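Local coordinates for protein putative polyphosphate kinase 2 (Pseudomonas aeruginosa PAO1, PDB 3CZP) that uses inorganic polyphosphate as phosphate donor to convert AMP to ADP, and less efficiently GMP to GDP, with magnesium as cofactor, at residues Pro89-Arg92 with Phe93-Leu97; Glu136-Glu139 with Arg140-Cys143. All coordinates share one frame; numbering follows the deposited sequence.

Contact 1 (Pro89-Arg92 with Phe93-Leu97). With ACT (acetate ion), chain F.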
ATOM      1  N   PRO A  89       4.033   5.448 -15.954  1.00 19.50           N
ATOM      2  CA  PRO A  89       3.203   4.327 -16.393  1.00 20.27           C
ATOM      3  C   PRO A  89       3.498   2.982 -15.758  1.00 20.06           C
ATOM      4  O   PRO A  89       2.572   2.200 -15.614  1.00 20.79           O
ATOM      5  CB  PRO A  89       3.447   4.246 -17.919  1.00 20.31           C
ATOM      6  CG  PRO A  89       4.355   5.345 -18.265  1.00 19.64           C
ATOM      7  CD  PRO A  89       4.375   6.305 -17.110  1.00 19.16           C
ATOM      8  N   GLN A  90       4.754   2.711 -15.451  1.00 20.73           N
ATOM      9  CA  GLN A  90       5.177   1.433 -14.882  1.00 21.08           C
ATOM     10  C   GLN A  90       4.705   1.205 -13.399  1.00 22.31           C
ATOM     11  O   GLN A  90       4.493   0.054 -12.967  1.00 21.58           O
ATOM     12  CB  GLN A  90       6.716   1.323 -14.952  1.00 22.15           C
ATOM     13  CG  GLN A  90       7.194  -0.160 -14.953  1.00 24.48           C
ATOM     14  CD  GLN A  90       8.662  -0.344 -15.270  1.00 22.62           C
ATOM     15  OE1 GLN A  90       9.479  -0.282 -14.368  1.00 24.80           O
ATOM     16  NE2 GLN A  90       8.998  -0.666 -16.549  1.00 29.74           N
ATOM     17  N   TRP A  91       4.513   2.298 -12.664  1.00 21.57           N
ATOM     18  CA  TRP A  91       4.159   2.265 -11.247  1.00 21.24           C
ATOM     19  C   TRP A  91       2.946   1.389 -10.962  1.00 21.02           C
ATOM     20  O   TRP A  91       2.916   0.647  -9.998  1.00 20.88           O
ATOM     21  CB  TRP A  91       3.923   3.703 -10.785  1.00 22.38           C
ATOM     22  CG  TRP A  91       3.637   3.854  -9.316  1.00 23.02           C
ATOM     23  CD1 TRP A  91       4.559   3.984  -8.291  1.00 22.71           C
ATOM     24  CD2 TRP A  91       2.353   3.955  -8.720  1.00 23.53           C
ATOM     25  NE1 TRP A  91       3.898   4.114  -7.098  1.00 22.36           N
ATOM     26  CE2 TRP A  91       2.547   4.112  -7.334  1.00 25.67           C
ATOM     27  CE3 TRP A  91       1.065   4.014  -9.226  1.00 20.79           C
ATOM     28  CZ2 TRP A  91       1.478   4.273  -6.453  1.00 26.08           C
ATOM     29  CZ3 TRP A  91       0.012   4.140  -8.363  1.00 22.78           C
ATOM     30  CH2 TRP A  91       0.209   4.272  -6.994  1.00 24.76           C
ATOM     31  N   ARG A  92       1.912   1.517 -11.766  1.00 21.81           N
ATOM     32  CA  ARG A  92       0.699   0.797 -11.517  1.00 22.18           C
ATOM     33  C   ARG A  92       0.842  -0.702 -11.617  1.00 21.69           C
ATOM     34  O   ARG A  92       0.049  -1.453 -11.006  1.00 22.56           O
ATOM     35  CB  ARG A  92      -0.344   1.204 -12.511  1.00 21.74           C
ATOM     36  CG  ARG A  92      -0.045   0.786 -13.885  1.00 21.67           C
ATOM     37  CD  ARG A  92      -1.146   1.304 -14.832  1.00 23.37           C
ATOM     38  NE  ARG A  92      -0.878   2.709 -15.095  1.00 25.46           N
ATOM     39  CZ  ARG A  92      -1.557   3.459 -15.954  1.00 28.69           C
ATOM     40  NH1 ARG A  92      -2.575   2.954 -16.649  1.00 29.97           N
ATOM     41  NH2 ARG A  92      -1.176   4.706 -16.148  1.00 29.05           N
ATOM     42  N   PHE A  93       1.779  -1.173 -12.448  1.00 20.69           N
ATOM     43  CA  PHE A  93       2.063  -2.605 -12.496  1.00 20.50           C
ATOM     44  C   PHE A  93       2.845  -3.036 -11.257  1.00 21.46           C
ATOM     45  O   PHE A  93       2.573  -4.083 -10.608  1.00 22.44           O
ATOM     46  CB  PHE A  93       2.856  -2.930 -13.761  1.00 21.15           C
ATOM     47  CG  PHE A  93       2.129  -2.577 -15.015  1.00 20.74           C
ATOM     48  CD1 PHE A  93       0.880  -3.119 -15.271  1.00 22.34           C
ATOM     49  CD2 PHE A  93       2.675  -1.723 -15.932  1.00 21.27           C
ATOM     50  CE1 PHE A  93       0.192  -2.791 -16.391  1.00 19.98           C
ATOM     51  CE2 PHE A  93       1.967  -1.405 -17.086  1.00 19.80           C
ATOM     52  CZ  PHE A  93       0.723  -1.948 -17.283  1.00 21.03           C
ATOM     53  N   TRP A  94       3.825  -2.257 -10.882  1.00 21.83           N
ATOM     54  CA  TRP A  94       4.612  -2.589  -9.643  1.00 21.53           C
ATOM     55  C   TRP A  94       3.704  -2.700  -8.423  1.00 22.02           C
ATOM     56  O   TRP A  94       3.853  -3.603  -7.577  1.00 23.35           O
ATOM     57  CB  TRP A  94       5.678  -1.503  -9.353  1.00 22.26           C
ATOM     58  CG  TRP A  94       6.918  -1.529 -10.249  1.00 21.98           C
ATOM     59  CD1 TRP A  94       7.118  -0.821 -11.382  1.00 21.66           C
ATOM     60  CD2 TRP A  94       8.083  -2.336 -10.066  1.00 18.39           C
ATOM     61  NE1 TRP A  94       8.354  -1.142 -11.928  1.00 22.97           N
ATOM     62  CE2 TRP A  94       8.950  -2.088 -11.144  1.00 20.96           C
ATOM     63  CE3 TRP A  94       8.451  -3.278  -9.122  1.00 20.68           C
ATOM     64  CZ2 TRP A  94      10.213  -2.698 -11.262  1.00 20.64           C
ATOM     65  CZ3 TRP A  94       9.722  -3.885  -9.248  1.00 21.81           C
ATOM     66  CH2 TRP A  94      10.566  -3.583 -10.307  1.00 21.10           C
ATOM     67  N   ARG A  95       2.717  -1.811  -8.359  1.00 22.60           N
ATOM     68  CA  ARG A  95       1.787  -1.746  -7.271  1.00 21.62           C
ATOM     69  C   ARG A  95       1.005  -3.056  -7.104  1.00 20.69           C
ATOM     70  O   ARG A  95       0.636  -3.437  -5.958  1.00 18.14           O
ATOM     71  CB  ARG A  95       0.843  -0.530  -7.418  1.00 22.53           C
ATOM     72  CG  ARG A  95      -0.277  -0.561  -6.447  1.00 25.25           C
ATOM     73  CD  ARG A  95      -0.817   0.708  -5.967  1.00 24.66           C
ATOM     74  NE  ARG A  95      -1.836   1.225  -6.837  1.00 29.48           N
ATOM     75  CZ  ARG A  95      -2.677   2.188  -6.496  1.00 25.50           C
ATOM     76  NH1 ARG A  95      -2.696   2.707  -5.281  1.00 28.57           N
ATOM     77  NH2 ARG A  95      -3.551   2.601  -7.376  1.00 29.05           N
ATOM     78  N   ARG A  96       0.747  -3.762  -8.211  1.00 20.02           N
ATOM     79  CA  ARG A  96      -0.069  -5.002  -8.172  1.00 21.21           C
ATOM     80  C   ARG A  96       0.699  -6.285  -8.316  1.00 20.61           C
ATOM     81  O   ARG A  96       0.089  -7.362  -8.426  1.00 20.28           O
ATOM     82  CB  ARG A  96      -1.158  -5.014  -9.259  1.00 21.84           C
ATOM     83  CG  ARG A  96      -2.093  -3.831  -9.297  1.00 22.51           C
ATOM     84  CD  ARG A  96      -2.684  -3.551  -7.965  1.00 29.08           C
ATOM     85  NE  ARG A  96      -3.532  -2.348  -8.065  1.00 30.04           N
ATOM     86  CZ  ARG A  96      -4.098  -1.688  -7.030  1.00 35.57           C
ATOM     87  NH1 ARG A  96      -3.906  -2.077  -5.755  1.00 34.11           N
ATOM     88  NH2 ARG A  96      -4.901  -0.631  -7.280  1.00 34.58           N
ATOM     89  N   LEU A  97       2.020  -6.242  -8.212  1.00 21.09           N
ATOM     90  CA  LEU A  97       2.759  -7.483  -8.291  1.00 20.75           C
ATOM     91  C   LEU A  97       2.335  -8.397  -7.131  1.00 21.06           C
ATOM     92  O   LEU A  97       2.142  -7.908  -6.016  1.00 21.39           O
ATOM     93  CB  LEU A  97       4.252  -7.242  -8.373  1.00 21.88           C
ATOM     94  CG  LEU A  97       4.759  -6.475  -9.585  1.00 23.35           C
ATOM     95  CD1 LEU A  97       6.249  -6.294  -9.426  1.00 19.59           C
ATOM     96  CD2 LEU A  97       4.492  -7.139 -10.978  1.00 19.39           C
TER
HETATM   97  C   ACT F 601      -5.882   0.853  -3.584  1.00 62.74           C
HETATM   98  O   ACT F 601      -5.917  -0.117  -4.348  1.00 62.62           O
HETATM   99  OXT ACT F 601      -6.662   1.764  -3.898  1.00 63.40           O
HETATM  100  CH3 ACT F 601      -4.976   0.921  -2.399  1.00 62.43           C
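W94 N gives a nearly straight hydrogen bond to Q90 O, and one residue on, in the short helix that runs from W91 onward, R95 N bonds to W91 O at 3.0 Å. A second, side-chain bond links the same first pair. The Q90 chain, extended beyond CG, which stands anti to the backbone N (chi1 -156°), crosses the edge of the W94 indole obliquely and brings OE1 to 2.8 Å from NE1. OE1 lies almost in the indole plane and the N-H points at it (171°), although NE1 stands tilted from the plane of the amide. Both Q90 oxygens accept from W94, the carbonyl also taking a weak bond from F93 N, and the side-chain bond helps to fix the rotation of the indole. W351 stacks on this ring from the second PPK2 region.

On another side of the turn, the six-membered end of the W91 ring reaches R95. W91 CH2 lies over the centre of one guanidinium face, 3.6 Å from R95 CZ, with the two planes inclined by 41°; an acetate oxygen lies farther off on the opposite side, without bonding R95. R96 turns its guanidinium edge to the acetate, NH1 and NH2 each donating to the same oxygen at 3.1 Å. Away from the acetate, R92 CG sits squarely over the F93 ring, 4.1 Å from its centroid, in a CH-pi contact.

The helix therefore separates its chemistry: a neutral N-H...O bond helps to hold the indole facing the other PPK2 region, while R96 holds an acetate, probably from the crystallisation liquor, that may mark a place able to take an anion; R95 beside it is tied by NH2 salt bridges to E84 and to E83 of the second subunit.

Contact 2 (Glu136-Glu139 with Arg140-Cys143). With EDO (1,2-ethanediol), chain G.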
ATOM      1  N   GLU A 136      10.880  -6.193 -22.264  1.00 18.80           N
ATOM      2  CA  GLU A 136      11.875  -7.239 -22.200  1.00 19.57           C
ATOM      3  C   GLU A 136      12.717  -7.007 -20.950  1.00 18.50           C
ATOM      4  O   GLU A 136      12.930  -7.913 -20.172  1.00 18.72           O
ATOM      5  CB  GLU A 136      12.682  -7.316 -23.506  1.00 20.44           C
ATOM      6  CG  GLU A 136      13.594  -8.500 -23.710  1.00 20.96           C
ATOM      7  CD  GLU A 136      14.894  -8.442 -22.913  1.00 26.07           C
ATOM      8  OE1 GLU A 136      15.381  -7.366 -22.501  1.00 22.51           O
ATOM      9  OE2 GLU A 136      15.430  -9.538 -22.685  1.00 33.81           O
ATOM     10  N   ARG A 137      13.175  -5.781 -20.725  1.00 20.82           N
ATOM     11  CA  ARG A 137      14.030  -5.474 -19.567  1.00 20.83           C
ATOM     12  C   ARG A 137      13.280  -5.657 -18.196  1.00 19.93           C
ATOM     13  O   ARG A 137      13.876  -6.087 -17.224  1.00 20.04           O
ATOM     14  CB  ARG A 137      14.655  -4.070 -19.711  1.00 21.44           C
ATOM     15  CG  ARG A 137      15.718  -3.986 -20.836  1.00 21.46           C
ATOM     16  CD  ARG A 137      16.430  -2.615 -20.921  1.00 27.09           C
ATOM     17  NE  ARG A 137      15.544  -1.456 -20.631  1.00 32.86           N
ATOM     18  CZ  ARG A 137      14.881  -0.697 -21.519  1.00 32.33           C
ATOM     19  NH1 ARG A 137      14.961  -0.901 -22.807  1.00 30.56           N
ATOM     20  NH2 ARG A 137      14.124   0.297 -21.085  1.00 34.49           N
ATOM     21  N   PHE A 138      12.043  -5.216 -18.134  1.00 19.31           N
ATOM     22  CA  PHE A 138      11.200  -5.336 -16.939  1.00 19.98           C
ATOM     23  C   PHE A 138      11.030  -6.835 -16.633  1.00 20.48           C
ATOM     24  O   PHE A 138      11.396  -7.293 -15.558  1.00 19.18           O
ATOM     25  CB  PHE A 138       9.893  -4.613 -17.199  1.00 20.41           C
ATOM     26  CG  PHE A 138       8.891  -4.702 -16.092  1.00 19.15           C
ATOM     27  CD1 PHE A 138       9.140  -4.214 -14.868  1.00 18.82           C
ATOM     28  CD2 PHE A 138       7.660  -5.310 -16.313  1.00 21.04           C
ATOM     29  CE1 PHE A 138       8.213  -4.328 -13.858  1.00 20.20           C
ATOM     30  CE2 PHE A 138       6.737  -5.380 -15.321  1.00 22.30           C
ATOM     31  CZ  PHE A 138       7.016  -4.885 -14.088  1.00 23.09           C
ATOM     32  N   GLU A 139      10.563  -7.603 -17.614  1.00 19.31           N
ATOM     33  CA  GLU A 139      10.397  -9.052 -17.401  1.00 19.46           C
ATOM     34  C   GLU A 139      11.672  -9.748 -17.001  1.00 20.16           C
ATOM     35  O   GLU A 139      11.638 -10.618 -16.140  1.00 18.20           O
ATOM     36  CB  GLU A 139       9.808  -9.742 -18.581  1.00 17.90           C
ATOM     37  CG  GLU A 139       8.421  -9.171 -18.838  1.00 19.03           C
ATOM     38  CD  GLU A 139       7.732  -9.741 -19.975  1.00 18.28           C
ATOM     39  OE1 GLU A 139       8.280 -10.677 -20.604  1.00 21.03           O
ATOM     40  OE2 GLU A 139       6.600  -9.202 -20.272  1.00 18.16           O
ATOM     41  N   ARG A 140      12.778  -9.339 -17.600  1.00 21.17           N
ATOM     42  CA  ARG A 140      14.072  -9.984 -17.264  1.00 21.94           C
ATOM     43  C   ARG A 140      14.441  -9.807 -15.797  1.00 22.48           C
ATOM     44  O   ARG A 140      14.985 -10.730 -15.154  1.00 21.98           O
ATOM     45  CB  ARG A 140      15.174  -9.477 -18.177  1.00 20.98           C
ATOM     46  CG  ARG A 140      16.497 -10.199 -18.039  1.00 20.77           C
ATOM     47  CD  ARG A 140      17.621  -9.549 -18.813  1.00 25.87           C
ATOM     48  NE  ARG A 140      17.455  -9.904 -20.216  1.00 31.37           N
ATOM     49  CZ  ARG A 140      17.931 -11.017 -20.792  1.00 32.66           C
ATOM     50  NH1 ARG A 140      18.696 -11.892 -20.120  1.00 34.58           N
ATOM     51  NH2 ARG A 140      17.648 -11.247 -22.061  1.00 29.80           N
HETATM   52  N   MSE A 141      14.174  -8.611 -15.284  1.00 22.10           N
HETATM   53  CA  MSE A 141      14.528  -8.277 -13.913  0.50 23.13           C
HETATM   54  C   MSE A 141      13.641  -9.060 -12.942  1.00 21.17           C
HETATM   55  O   MSE A 141      14.084  -9.539 -11.927  1.00 19.11           O
HETATM   56  CB  MSE A 141      14.379  -6.760 -13.721  0.50 23.38           C
HETATM   57  CG  MSE A 141      14.462  -6.273 -12.282  0.50 23.39           C
HETATM   58 SE   MSE A 141      14.290  -4.344 -12.131  0.60 30.28          SE
HETATM   59  CE  MSE A 141      12.695  -4.108 -13.230  0.50 20.78           C
ATOM     60  N   LEU A 142      12.365  -9.138 -13.269  1.00 19.30           N
ATOM     61  CA  LEU A 142      11.433  -9.890 -12.451  1.00 19.63           C
ATOM     62  C   LEU A 142      11.790 -11.310 -12.354  1.00 19.18           C
ATOM     63  O   LEU A 142      11.715 -11.870 -11.255  1.00 21.38           O
ATOM     64  CB  LEU A 142      10.034  -9.835 -12.997  1.00 18.38           C
ATOM     65  CG  LEU A 142       9.382  -8.480 -12.975  1.00 20.29           C
ATOM     66  CD1 LEU A 142       7.934  -8.627 -13.492  1.00 19.43           C
ATOM     67  CD2 LEU A 142       9.428  -7.861 -11.562  1.00 17.45           C
ATOM     68  N   CYS A 143      12.156 -11.898 -13.481  1.00 20.30           N
ATOM     69  CA  CYS A 143      12.602 -13.298 -13.532  1.00 21.05           C
ATOM     70  C   CYS A 143      13.953 -13.486 -12.897  1.00 21.07           C
ATOM     71  O   CYS A 143      14.178 -14.492 -12.229  1.00 21.49           O
ATOM     72  CB  CYS A 143      12.617 -13.839 -14.967  1.00 22.25           C
ATOM     73  SG  CYS A 143      10.983 -13.927 -15.678  1.00 23.67           S
TER
HETATM   74  C1  EDO G 604      16.508 -14.314 -16.371  1.00 59.67           C
HETATM   75  O1  EDO G 604      16.567 -15.389 -15.407  1.00 60.83           O
HETATM   76  C2  EDO G 604      17.778 -14.289 -17.246  1.00 59.86           C
HETATM   77  O2  EDO G 604      18.527 -13.057 -17.155  1.00 57.48           O
HETATM   78  O   HOH W   1      17.867  -7.492 -21.469  1.00 41.23           O
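F138 carries L142 over one face of its ring, CD1 lying 4.1 Å from the centroid and displaced toward the rim in a CH-pi contact one helical turn on. In one of its two conformers, M141 (selenomethionine) approaches the same ring obliquely, CE coming 3.9 Å from CD1; in that conformer a bend at the last torsion (chi3 49°) folds the methyl back toward F138. On the polar side, E136 and R140 run side by side and form an i to i+4 salt bridge. E136 OE2 takes NH2 of R140 at 2.9 Å and, more weakly, NE, while a water donates to OE1 and weakly accepts from NE, closing a second path between the two groups. R205 also pairs with OE2, so two guanidinium groups share this oxygen and would probably stabilise the ionised carboxylate. Ethanediol O2 is weakly bonded to R140 NH1.

Backbone bonds such as L142 N to F138 O, 3.1 Å, keep this part of helix 125-144 regular. The helix packs against the parallel sheet of the N-terminal PPK2 region, L142 touching I45 of strand 44-50; E139 OE2 is hydrogen-bonded to Y111 and W110 of helix 110-119, and OE1 forms a salt bridge with K151 of strand 148-155.

Overall arrangement
Both contacts belong to the N-terminal PPK2 region, which seems to be catalytically inactive and may serve dimerization. Contact 1, on helix 91-96, comes first along the chain; strand 103-107 and helix 110-119 follow before contact 2 on helix 125-144. Their centres are 13 Å apart, yet they touch: the W94 indole meets F138 edge-to-face and packs on one conformer of M141, CZ2 to CE 3.5 Å, while L97 leans on L142. W110 of helix 110-119 packs edge-to-face on both F93 and F138. Contact 1 also reaches helix 348-351, and R137 of contact 2 pairs with D394, so W94 and its neighbours lie where the two fused regions meet.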